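Local coordinates for PlaB phospholipase (Legionella pneumophila, PDB 6ZTH), which probably hydrolyses phospholipid esters, as a phospholipase, and binds several NAD(+) molecules, in an assembly of four chains, at residues D[166-171]-D[390-395]; D[220-225]-D[340-345]; D[126-131]-D[226-231]. All coordinates share one frame; numbering follows the deposited sequence.

Interaction 1 of 3, residues D[166-171]-D[390-395]; sequences LELGSD and KLTYFL. With NAD (nicotinamide-adenine-dinucleotide), chain K.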
loop_
_atom_site.group_PDB
_atom_site.type_symbol
_atom_site.label_atom_id
_atom_site.label_comp_id
_atom_site.label_asym_id
_atom_site.label_seq_id
_atom_site.Cartn_x
_atom_site.Cartn_y
_atom_site.Cartn_z
ATOM N N LEU D 166 -4.437 -17.129 12.190
ATOM C CA LEU D 166 -3.839 -17.078 13.517
ATOM C C LEU D 166 -3.690 -15.651 14.031
ATOM O O LEU D 166 -3.583 -15.455 15.246
ATOM C CB LEU D 166 -2.473 -17.763 13.507
ATOM C CG LEU D 166 -2.470 -19.285 13.362
ATOM C CD1 LEU D 166 -1.053 -19.833 13.496
ATOM C CD2 LEU D 166 -3.394 -19.932 14.385
ATOM N N GLU D 167 -3.680 -14.658 13.143
ATOM C CA GLU D 167 -3.540 -13.273 13.573
ATOM C C GLU D 167 -4.616 -12.923 14.593
ATOM O O GLU D 167 -5.798 -13.222 14.398
ATOM C CB GLU D 167 -3.631 -12.332 12.373
ATOM C CG GLU D 167 -3.132 -10.927 12.665
ATOM C CD GLU D 167 -3.192 -10.017 11.457
ATOM O OE1 GLU D 167 -3.801 -10.412 10.441
ATOM O OE2 GLU D 167 -2.628 -8.905 11.525
ATOM N N LEU D 168 -4.199 -12.291 15.687
ATOM C CA LEU D 168 -5.141 -11.902 16.727
ATOM C C LEU D 168 -6.235 -11.020 16.139
ATOM O O LEU D 168 -5.959 -10.101 15.361
ATOM C CB LEU D 168 -4.413 -11.173 17.855
ATOM C CG LEU D 168 -3.259 -11.933 18.511
ATOM C CD1 LEU D 168 -2.615 -11.095 19.604
ATOM C CD2 LEU D 168 -3.730 -13.265 19.072
ATOM N N GLY D 169 -7.480 -11.317 16.497
ATOM C CA GLY D 169 -8.598 -10.520 16.039
ATOM C C GLY D 169 -8.900 -10.645 14.564
ATOM O O GLY D 169 -9.442 -9.708 13.970
ATOM N N SER D 170 -8.559 -11.772 13.950
ATOM C CA SER D 170 -8.909 -11.988 12.554
ATOM C C SER D 170 -10.401 -12.270 12.429
ATOM O O SER D 170 -10.996 -12.940 13.279
ATOM C CB SER D 170 -8.104 -13.147 11.972
ATOM O OG SER D 170 -8.680 -14.391 12.321
ATOM N N ASP D 171 -11.007 -11.745 11.362
ATOM C CA ASP D 171 -12.436 -11.946 11.149
ATOM C C ASP D 171 -12.800 -13.420 11.263
ATOM O O ASP D 171 -13.742 -13.788 11.974
ATOM C CB ASP D 171 -12.843 -11.401 9.780
ATOM C CG ASP D 171 -12.852 -9.889 9.734
ATOM O OD1 ASP D 171 -12.793 -9.260 10.811
ATOM O OD2 ASP D 171 -12.920 -9.328 8.621
ATOM N N LYS D 390 -10.278 -4.218 14.349
ATOM C CA LYS D 390 -10.184 -5.243 15.381
ATOM C C LYS D 390 -9.016 -4.914 16.305
ATOM O O LYS D 390 -7.880 -4.747 15.846
ATOM C CB LYS D 390 -10.014 -6.627 14.758
ATOM C CG LYS D 390 -11.193 -7.068 13.898
ATOM C CD LYS D 390 -12.455 -7.305 14.724
ATOM C CE LYS D 390 -12.379 -8.603 15.513
ATOM N NZ LYS D 390 -12.435 -9.802 14.634
ATOM N N LEU D 391 -9.301 -4.827 17.602
ATOM C CA LEU D 391 -8.326 -4.422 18.606
ATOM C C LEU D 391 -8.284 -5.482 19.694
ATOM O O LEU D 391 -9.297 -5.734 20.355
ATOM C CB LEU D 391 -8.690 -3.060 19.199
ATOM C CG LEU D 391 -7.601 -1.999 19.333
ATOM C CD1 LEU D 391 -6.759 -1.859 18.081
ATOM C CD2 LEU D 391 -8.263 -0.672 19.686
ATOM N N THR D 392 -7.121 -6.098 19.880
ATOM C CA THR D 392 -6.925 -7.118 20.902
ATOM C C THR D 392 -6.019 -6.557 21.990
ATOM O O THR D 392 -4.863 -6.210 21.724
ATOM C CB THR D 392 -6.323 -8.391 20.308
ATOM O OG1 THR D 392 -7.180 -8.893 19.275
ATOM C CG2 THR D 392 -6.161 -9.451 21.387
ATOM N N TYR D 393 -6.548 -6.467 23.205
ATOM C CA TYR D 393 -5.793 -6.016 24.363
ATOM C C TYR D 393 -5.405 -7.218 25.215
ATOM O O TYR D 393 -6.214 -8.125 25.429
ATOM C CB TYR D 393 -6.613 -5.030 25.197
ATOM C CG TYR D 393 -6.193 -3.584 25.045
ATOM C CD1 TYR D 393 -6.466 -2.877 23.882
ATOM C CD2 TYR D 393 -5.530 -2.924 26.071
ATOM C CE1 TYR D 393 -6.086 -1.554 23.744
ATOM C CE2 TYR D 393 -5.149 -1.603 25.943
ATOM C CZ TYR D 393 -5.426 -0.923 24.778
ATOM O OH TYR D 393 -5.042 0.393 24.652
ATOM N N PHE D 394 -4.164 -7.223 25.695
ATOM C CA PHE D 394 -3.671 -8.251 26.606
ATOM C C PHE D 394 -3.356 -7.588 27.939
ATOM O O PHE D 394 -2.517 -6.682 28.002
ATOM C CB PHE D 394 -2.439 -8.955 26.038
ATOM C CG PHE D 394 -2.181 -10.306 26.646
ATOM C CD1 PHE D 394 -3.195 -11.246 26.752
ATOM C CD2 PHE D 394 -0.920 -10.638 27.111
ATOM C CE1 PHE D 394 -2.957 -12.487 27.313
ATOM C CE2 PHE D 394 -0.674 -11.878 27.671
ATOM C CZ PHE D 394 -1.694 -12.803 27.771
ATOM N N LEU D 395 -4.020 -8.046 28.999
ATOM C CA LEU D 395 -4.005 -7.372 30.285
ATOM C C LEU D 395 -3.664 -8.354 31.396
ATOM O O LEU D 395 -3.922 -9.555 31.289
ATOM C CB LEU D 395 -5.366 -6.720 30.581
ATOM C CG LEU D 395 -6.130 -6.173 29.375
ATOM C CD1 LEU D 395 -7.603 -5.987 29.702
ATOM C CD2 LEU D 395 -5.522 -4.862 28.914
HETATM P PA NAD K . 0.715 0.126 18.239
HETATM O O1A NAD K . 1.273 -1.253 18.040
HETATM O O2A NAD K . 0.705 0.456 19.717
HETATM O O5B NAD K . -0.810 0.181 17.648
HETATM C C5B NAD K . -1.013 -0.143 16.281
HETATM C C4B NAD K . -2.379 0.506 15.797
HETATM O O4B NAD K . -3.485 0.135 16.832
HETATM C C3B NAD K . -2.297 1.769 15.784
HETATM O O3B NAD K . -3.015 2.300 14.620
HETATM C C2B NAD K . -3.031 2.301 17.181
HETATM O O2B NAD K . -3.493 3.680 17.029
HETATM C C1B NAD K . -4.024 1.494 17.319
HETATM N N9A NAD K . -4.510 1.448 18.745
HETATM C C8A NAD K . -3.719 0.997 19.724
HETATM N N7A NAD K . -4.411 1.080 20.877
HETATM C C5A NAD K . -5.633 1.576 20.597
HETATM C C6A NAD K . -6.740 1.863 21.386
HETATM N N6A NAD K . -6.962 1.720 22.840
HETATM N N1A NAD K . -7.833 2.353 20.825
HETATM C C2A NAD K . -7.876 2.574 19.486
HETATM N N3A NAD K . -6.797 2.297 18.707
HETATM C C4A NAD K . -5.687 1.801 19.278
HETATM O O3 NAD K . 1.660 1.226 17.430
HETATM P PN NAD K . 1.357 2.841 17.388
HETATM O O1N NAD K . 0.442 3.208 18.529
HETATM O O2N NAD K . 0.687 3.203 16.071
HETATM O O5D NAD K . 2.792 3.671 17.522
HETATM C C5D NAD K . 3.697 3.650 16.435
HETATM C C4D NAD K . 5.092 3.295 16.926
HETATM O O4D NAD K . 5.377 3.980 18.000
HETATM C C3D NAD K . 5.171 1.691 17.338
HETATM O O3D NAD K . 6.551 1.189 17.087
HETATM C C2D NAD K . 4.918 1.644 18.551
HETATM O O2D NAD K . 5.527 0.415 19.191
HETATM C C1D NAD K . 5.617 2.968 19.096
HETATM N N1N NAD K . 5.079 3.390 20.247
HETATM C C2N NAD K . 4.012 4.230 20.239
HETATM C C3N NAD K . 3.464 4.678 21.448
HETATM C C7N NAD K . 2.238 5.647 21.442
HETATM O O7N NAD K . 2.195 6.545 22.203
HETATM N N7N NAD K . 1.137 5.446 20.483
HETATM C C4N NAD K . 4.001 4.261 22.635
HETATM C C5N NAD K . 5.069 3.418 22.640
HETATM C C6N NAD K . 5.617 2.976 21.429
#
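K390 curls back on itself through four successive side-chain torsions of like sign and similar size, beginning at chi1 −63°, and the coil wraps its side chain around the carbonyl oxygen of G169. The result is a grip by carbon as well as nitrogen: K390 CB lies 3.2 Å from G169 O, and K390 NZ returns to donate a hydrogen bond of 3.1 Å to that same G169 O. The ammonium sits above the carbonyl plane, 69° out of it, rather than on a lone pair. A long salt bridge of 3.9 Å joins K390 NZ to D171 OD1, an oxygen that N387 also holds. Lysine suits the place because its long, flexible chain can fold while its charge is probably shared, more weakly, with D171. G169 is the third residue of a type II turn, where positive phi favours glycine, and its CA lies nearest that of K390. T392, with OG1 beside its own backbone N, brings that hydroxyl 3.9 Å from L168 CB. On the NAD side, Y393 OH accepts a nearly straight bond of 3.0 Å from NAD N6A (169°), holding the adenine amino group at one point; N209 of the second subunit also binds this NAD. The turn links helices 160-166 and 171-179, and it packs against strand 391-396, which runs antiparallel between strands 340-349 and 378-383.

Interaction 2 of 3, residues D[220-225]-D[340-345]; sequences VVRVAA and YSMIIF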
loop_
_atom_site.group_PDB
_atom_site.type_symbol
_atom_site.label_atom_id
_atom_site.label_comp_id
_atom_site.label_asym_id
_atom_site.label_seq_id
_atom_site.Cartn_x
_atom_site.Cartn_y
_atom_site.Cartn_z
ATOM N N VAL D 220 4.528 -19.140 22.132
ATOM C CA VAL D 220 3.802 -18.995 20.876
ATOM C C VAL D 220 2.359 -18.588 21.149
ATOM O O VAL D 220 1.850 -17.638 20.543
ATOM C CB VAL D 220 3.860 -20.298 20.054
ATOM C CG1 VAL D 220 2.858 -20.254 18.909
ATOM C CG2 VAL D 220 5.273 -20.539 19.536
ATOM N N VAL D 221 1.689 -19.299 22.057
ATOM C CA VAL D 221 0.282 -19.065 22.366
ATOM C C VAL D 221 0.162 -18.574 23.801
ATOM O O VAL D 221 0.740 -19.168 24.720
ATOM C CB VAL D 221 -0.566 -20.333 22.160
ATOM C CG1 VAL D 221 -0.174 -21.413 23.161
ATOM C CG2 VAL D 221 -2.051 -20.004 22.291
ATOM N N ARG D 222 -0.601 -17.504 23.995
ATOM C CA ARG D 222 -0.884 -17.010 25.333
ATOM C C ARG D 222 -1.936 -17.891 25.997
ATOM O O ARG D 222 -2.816 -18.451 25.336
ATOM C CB ARG D 222 -1.364 -15.559 25.275
ATOM C CG ARG D 222 -0.450 -14.630 24.480
ATOM C CD ARG D 222 -1.151 -13.319 24.148
ATOM N NE ARG D 222 -0.208 -12.217 23.974
ATOM C CZ ARG D 222 -0.530 -11.026 23.479
ATOM N NH1 ARG D 222 -1.777 -10.772 23.105
ATOM N NH2 ARG D 222 0.397 -10.087 23.355
ATOM N N VAL D 223 -1.828 -18.023 27.322
ATOM C CA VAL D 223 -2.763 -18.874 28.050
ATOM C C VAL D 223 -4.194 -18.400 27.844
ATOM O O VAL D 223 -5.130 -19.210 27.827
ATOM C CB VAL D 223 -2.402 -18.918 29.548
ATOM C CG1 VAL D 223 -3.256 -19.959 30.266
ATOM C CG2 VAL D 223 -0.924 -19.216 29.736
ATOM N N ALA D 224 -4.393 -17.090 27.685
ATOM C CA ALA D 224 -5.735 -16.564 27.465
ATOM C C ALA D 224 -6.321 -17.017 26.136
ATOM O O ALA D 224 -7.548 -17.066 25.999
ATOM C CB ALA D 224 -5.716 -15.036 27.527
ATOM N N ALA D 225 -5.477 -17.354 25.161
ATOM C CA ALA D 225 -5.946 -17.700 23.827
ATOM C C ALA D 225 -6.306 -19.171 23.675
ATOM O O ALA D 225 -6.997 -19.525 22.713
ATOM C CB ALA D 225 -4.876 -17.340 22.789
ATOM N N TYR D 340 -3.536 -13.578 33.178
ATOM C CA TYR D 340 -3.866 -12.517 32.241
ATOM C C TYR D 340 -5.196 -12.804 31.562
ATOM O O TYR D 340 -5.695 -13.932 31.569
ATOM C CB TYR D 340 -2.765 -12.356 31.182
ATOM C CG TYR D 340 -1.387 -12.145 31.766
ATOM C CD1 TYR D 340 -0.649 -13.211 32.266
ATOM C CD2 TYR D 340 -0.823 -10.879 31.818
ATOM C CE1 TYR D 340 0.611 -13.018 32.801
ATOM C CE2 TYR D 340 0.435 -10.677 32.350
ATOM C CZ TYR D 340 1.148 -11.750 32.841
ATOM O OH TYR D 340 2.402 -11.554 33.373
ATOM N N SER D 341 -5.763 -11.756 30.968
ATOM C CA SER D 341 -7.017 -11.841 30.238
ATOM C C SER D 341 -6.864 -11.147 28.892
ATOM O O SER D 341 -6.111 -10.178 28.756
ATOM C CB SER D 341 -8.172 -11.203 31.020
ATOM O OG SER D 341 -8.285 -11.770 32.312
HETATM N N MSE D 342 -7.589 -11.655 27.902
HETATM C CA MSE D 342 -7.551 -11.106 26.553
HETATM C C MSE D 342 -8.899 -10.505 26.168
HETATM O O MSE D 342 -9.931 -11.166 26.268
HETATM C CB MSE D 342 -7.162 -12.200 25.555
HETATM C CG MSE D 342 -6.911 -11.700 24.146
HETATM SE SE MSE D 342 -5.016 -11.660 23.714
HETATM C CE MSE D 342 -4.865 -13.363 22.782
ATOM N N ILE D 343 -8.893 -9.248 25.732
ATOM C CA ILE D 343 -10.083 -8.591 25.205
ATOM C C ILE D 343 -9.909 -8.443 23.701
ATOM O O ILE D 343 -8.886 -7.928 23.234
ATOM C CB ILE D 343 -10.323 -7.222 25.862
ATOM C CG1 ILE D 343 -10.218 -7.327 27.383
ATOM C CG2 ILE D 343 -11.690 -6.687 25.467
ATOM C CD1 ILE D 343 -10.623 -6.057 28.113
ATOM N N ILE D 344 -10.908 -8.891 22.946
ATOM C CA ILE D 344 -10.907 -8.819 21.491
ATOM C C ILE D 344 -12.048 -7.898 21.086
ATOM O O ILE D 344 -13.223 -8.279 21.170
ATOM C CB ILE D 344 -11.048 -10.207 20.848
ATOM C CG1 ILE D 344 -9.768 -11.015 21.087
ATOM C CG2 ILE D 344 -11.349 -10.077 19.366
ATOM C CD1 ILE D 344 -9.838 -12.458 20.625
ATOM N N PHE D 345 -11.705 -6.689 20.645
ATOM C CA PHE D 345 -12.695 -5.665 20.341
ATOM C C PHE D 345 -13.054 -5.684 18.861
ATOM O O PHE D 345 -12.173 -5.590 17.999
ATOM C CB PHE D 345 -12.168 -4.278 20.722
ATOM C CG PHE D 345 -12.335 -3.940 22.173
ATOM C CD1 PHE D 345 -13.596 -3.806 22.729
ATOM C CD2 PHE D 345 -11.229 -3.753 22.982
ATOM C CE1 PHE D 345 -13.751 -3.498 24.066
ATOM C CE2 PHE D 345 -11.378 -3.444 24.318
ATOM C CZ PHE D 345 -12.640 -3.314 24.862
#
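M342 and A224 form the centre of a helix-on-sheet contact, in which the short helical turn at 223-226 rests against strand 340-349 of the mixed sheet. M342, a selenomethionine in the crystal, loses the most surface. Its CG stands anti to the backbone N (chi1 −172°), which carries the chain off the strand, and bends at the next two torsions bring the selenium and methyl alongside R222 and A225. A224 meets the root of that side chain: A224 CB is 3.7 Å from M342 CB, and the same methyl reaches 4.2 Å from the backbone oxygen Y340 O. So small a side chain lets the helix backbone come close to the strand, while A224 O is bonded to the hydroxyl of T452 on strand 451-463. Farther out, the methyl of M342 touches two neighbours lying about at right angles, with M342 CE 4.0 Å from A225 CB and equally 4.0 Å from R222 CD. A backbone bond of 2.9 Å from A225 N to R222 O ties the turn. R222, extended from CG to NE, crosses M342 at about a right angle. Its buried charge is probably balanced by salt bridges of NE to E214 and NH2 to D380, which should help hold the guanidinium in its rotation, and F394 adds a cation-pi contact. R222 also packs on Y211, a residue of an NAD(+) site, so the contact lies near that site. NH1 points toward the selenium end of M342: at the guanidinium edge, near its plane, R222 NH1 lies 3.4 Å from M342 SE.

Interaction 3 of 3, residues D[126-131]-D[226-231]; sequences LIMLAP and TNMNYS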
loop_
_atom_site.group_PDB
_atom_site.type_symbol
_atom_site.label_atom_id
_atom_site.label_comp_id
_atom_site.label_asym_id
_atom_site.label_seq_id
_atom_site.Cartn_x
_atom_site.Cartn_y
_atom_site.Cartn_z
ATOM N N LEU D 126 -11.839 -34.737 22.065
ATOM C CA LEU D 126 -10.958 -33.740 21.471
ATOM C C LEU D 126 -10.060 -33.195 22.571
ATOM O O LEU D 126 -10.548 -32.572 23.519
ATOM C CB LEU D 126 -11.749 -32.614 20.809
ATOM C CG LEU D 126 -10.928 -31.473 20.201
ATOM C CD1 LEU D 126 -9.877 -32.004 19.233
ATOM C CD2 LEU D 126 -11.836 -30.466 19.501
ATOM N N ILE D 127 -8.756 -33.435 22.449
ATOM C CA ILE D 127 -7.772 -32.983 23.427
ATOM C C ILE D 127 -6.817 -32.051 22.695
ATOM O O ILE D 127 -5.901 -32.505 21.998
ATOM C CB ILE D 127 -7.021 -34.150 24.079
ATOM C CG1 ILE D 127 -8.008 -35.150 24.681
ATOM C CG2 ILE D 127 -6.064 -33.632 25.148
ATOM C CD1 ILE D 127 -7.380 -36.467 25.073
HETATM N N MSE D 128 -7.021 -30.746 22.849
HETATM C CA MSE D 128 -6.157 -29.750 22.221
HETATM C C MSE D 128 -5.098 -29.290 23.222
HETATM O O MSE D 128 -5.416 -28.974 24.369
HETATM C CB MSE D 128 -6.977 -28.564 21.716
HETATM C CG MSE D 128 -8.065 -28.936 20.712
HETATM SE SE MSE D 128 -9.465 -27.578 20.548
HETATM C CE MSE D 128 -10.142 -27.619 22.375
ATOM N N LEU D 129 -3.840 -29.249 22.784
ATOM C CA LEU D 129 -2.722 -29.042 23.700
ATOM C C LEU D 129 -2.323 -27.569 23.798
ATOM O O LEU D 129 -2.333 -26.991 24.888
ATOM C CB LEU D 129 -1.534 -29.907 23.261
ATOM C CG LEU D 129 -1.764 -31.420 23.320
ATOM C CD1 LEU D 129 -0.438 -32.162 23.328
ATOM C CD2 LEU D 129 -2.599 -31.834 24.527
ATOM N N ALA D 130 -1.969 -26.947 22.676
ATOM C CA ALA D 130 -1.618 -25.525 22.663
ATOM C C ALA D 130 -2.357 -24.804 21.540
ATOM O O ALA D 130 -1.754 -24.086 20.743
ATOM C CB ALA D 130 -0.110 -25.345 22.525
ATOM N N PRO D 131 -3.678 -24.962 21.460
ATOM C CA PRO D 131 -4.422 -24.343 20.356
ATOM C C PRO D 131 -4.451 -22.830 20.497
ATOM O O PRO D 131 -4.768 -22.298 21.563
ATOM C CB PRO D 131 -5.825 -24.948 20.490
ATOM C CG PRO D 131 -5.962 -25.208 21.950
ATOM C CD PRO D 131 -4.581 -25.603 22.437
ATOM N N THR D 226 -5.863 -20.028 24.595
ATOM C CA THR D 226 -6.085 -21.462 24.453
ATOM C C THR D 226 -7.491 -21.876 24.865
ATOM O O THR D 226 -8.012 -22.879 24.366
ATOM C CB THR D 226 -5.074 -22.235 25.305
ATOM O OG1 THR D 226 -5.017 -23.598 24.872
ATOM C CG2 THR D 226 -5.479 -22.194 26.776
ATOM N N ASN D 227 -8.114 -21.115 25.756
ATOM C CA ASN D 227 -9.260 -21.588 26.515
ATOM C C ASN D 227 -10.563 -21.364 25.764
ATOM O O ASN D 227 -10.722 -20.368 25.053
ATOM C CB ASN D 227 -9.287 -20.879 27.870
ATOM C CG ASN D 227 -10.389 -21.377 28.765
ATOM O OD1 ASN D 227 -10.469 -22.566 29.076
ATOM N ND2 ASN D 227 -11.248 -20.464 29.195
HETATM N N MSE D 228 -11.490 -22.302 25.928
HETATM C CA MSE D 228 -12.767 -22.231 25.233
HETATM C C MSE D 228 -13.917 -21.842 26.156
HETATM O O MSE D 228 -15.069 -21.795 25.727
HETATM C CB MSE D 228 -13.084 -23.574 24.566
HETATM C CG MSE D 228 -12.117 -23.968 23.462
HETATM SE SE MSE D 228 -12.114 -22.731 21.950
HETATM C CE MSE D 228 -13.731 -23.338 21.053
ATOM N N ASN D 229 -13.614 -21.578 27.426
ATOM C CA ASN D 229 -14.582 -20.944 28.322
ATOM C C ASN D 229 -14.383 -19.443 28.166
ATOM O O ASN D 229 -13.612 -18.819 28.893
ATOM C CB ASN D 229 -14.397 -21.386 29.767
ATOM C CG ASN D 229 -14.245 -22.881 29.904
ATOM O OD1 ASN D 229 -15.227 -23.619 29.959
ATOM N ND2 ASN D 229 -13.002 -23.341 29.970
ATOM N N TYR D 230 -15.067 -18.861 27.186
ATOM C CA TYR D 230 -15.007 -17.434 26.917
ATOM C C TYR D 230 -16.423 -16.917 26.713
ATOM O O TYR D 230 -17.367 -17.686 26.512
ATOM C CB TYR D 230 -14.144 -17.126 25.689
ATOM C CG TYR D 230 -14.591 -17.842 24.436
ATOM C CD1 TYR D 230 -14.225 -19.160 24.200
ATOM C CD2 TYR D 230 -15.381 -17.202 23.491
ATOM C CE1 TYR D 230 -14.632 -19.821 23.055
ATOM C CE2 TYR D 230 -15.793 -17.854 22.346
ATOM C CZ TYR D 230 -15.417 -19.163 22.132
ATOM O OH TYR D 230 -15.829 -19.810 20.992
ATOM N N SER D 231 -16.564 -15.598 26.757
ATOM C CA SER D 231 -17.849 -14.946 26.592
ATOM C C SER D 231 -17.793 -13.979 25.420
ATOM O O SER D 231 -16.759 -13.364 25.143
ATOM C CB SER D 231 -18.255 -14.189 27.859
ATOM O OG SER D 231 -18.520 -15.088 28.919
#
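M128, the last residue of strand 123-128, reaches from the strand end toward M228, and the two selenomethionines meet lightly, M128 CE lying 4.3 Å from M228 CG. Long, unbranched and flexible, both suit a place where apolar chains reach across between segments, and both also rest on R107. L129 and A130 then carry the chain out of the sheet, their side chains pointing away from 226-231, so that here it is their backbone that comes nearest to T226. The close contact is at P131. Its ring crosses the T226 side chain obliquely: P131 CD is 3.2 Å from T226 OG1, and P131 CG packs 3.5 Å from the same T226 OG1. T226 puts OG1 there by setting it anti to its backbone N (chi1 −163°). P131 CD, bonded to the ring nitrogen, is mildly polarised, which suits an oxygen neighbour. In the reverse direction, T226 CA directs its hydrogen to the backbone oxygen P131 O, a CA-H...O contact of 3.3 Å with 154° at the hydrogen. Beyond T226 the loop is braced by its own asparagines, N229 ND2 giving a bent bond of 2.8 Å to N227 OD1. N133 and H134, just past P131, bind the carbonyls of T226 and N227. The contact fastens the loop before strand 231-238 to the C-terminal end of strand 123-128, which lies between strands 94-98 and 191-197 of a parallel sheet whose strand order is consistent with an alpha/beta-hydrolase-like core, with helix 102-113 against P131, M128 and M228.

How the interactions relate
From the N terminus, the chain first passes 126-131 at the end of a parallel-sheet strand, then 166-171 and 220-225. Interaction 3 closes the earliest loop, when 226-231 returns to 126-131. Interaction 2 closes next, as 340-345 meets 220-225, and interaction 1 last, with 390-395 coming back to 166-171. Interaction 2 therefore nests within interaction 1, while interaction 3 crosses both. Interactions 1 and 2 share the mixed sheet, whose strands 340-349 and 391-396 are antiparallel neighbours. Segment 226-231 follows directly on 220-225, and interactions 2 and 3 also touch, V221 packing on the backbone oxygens of A130 and P131; together the three contacts tie the parallel sheet to the mixed sheet.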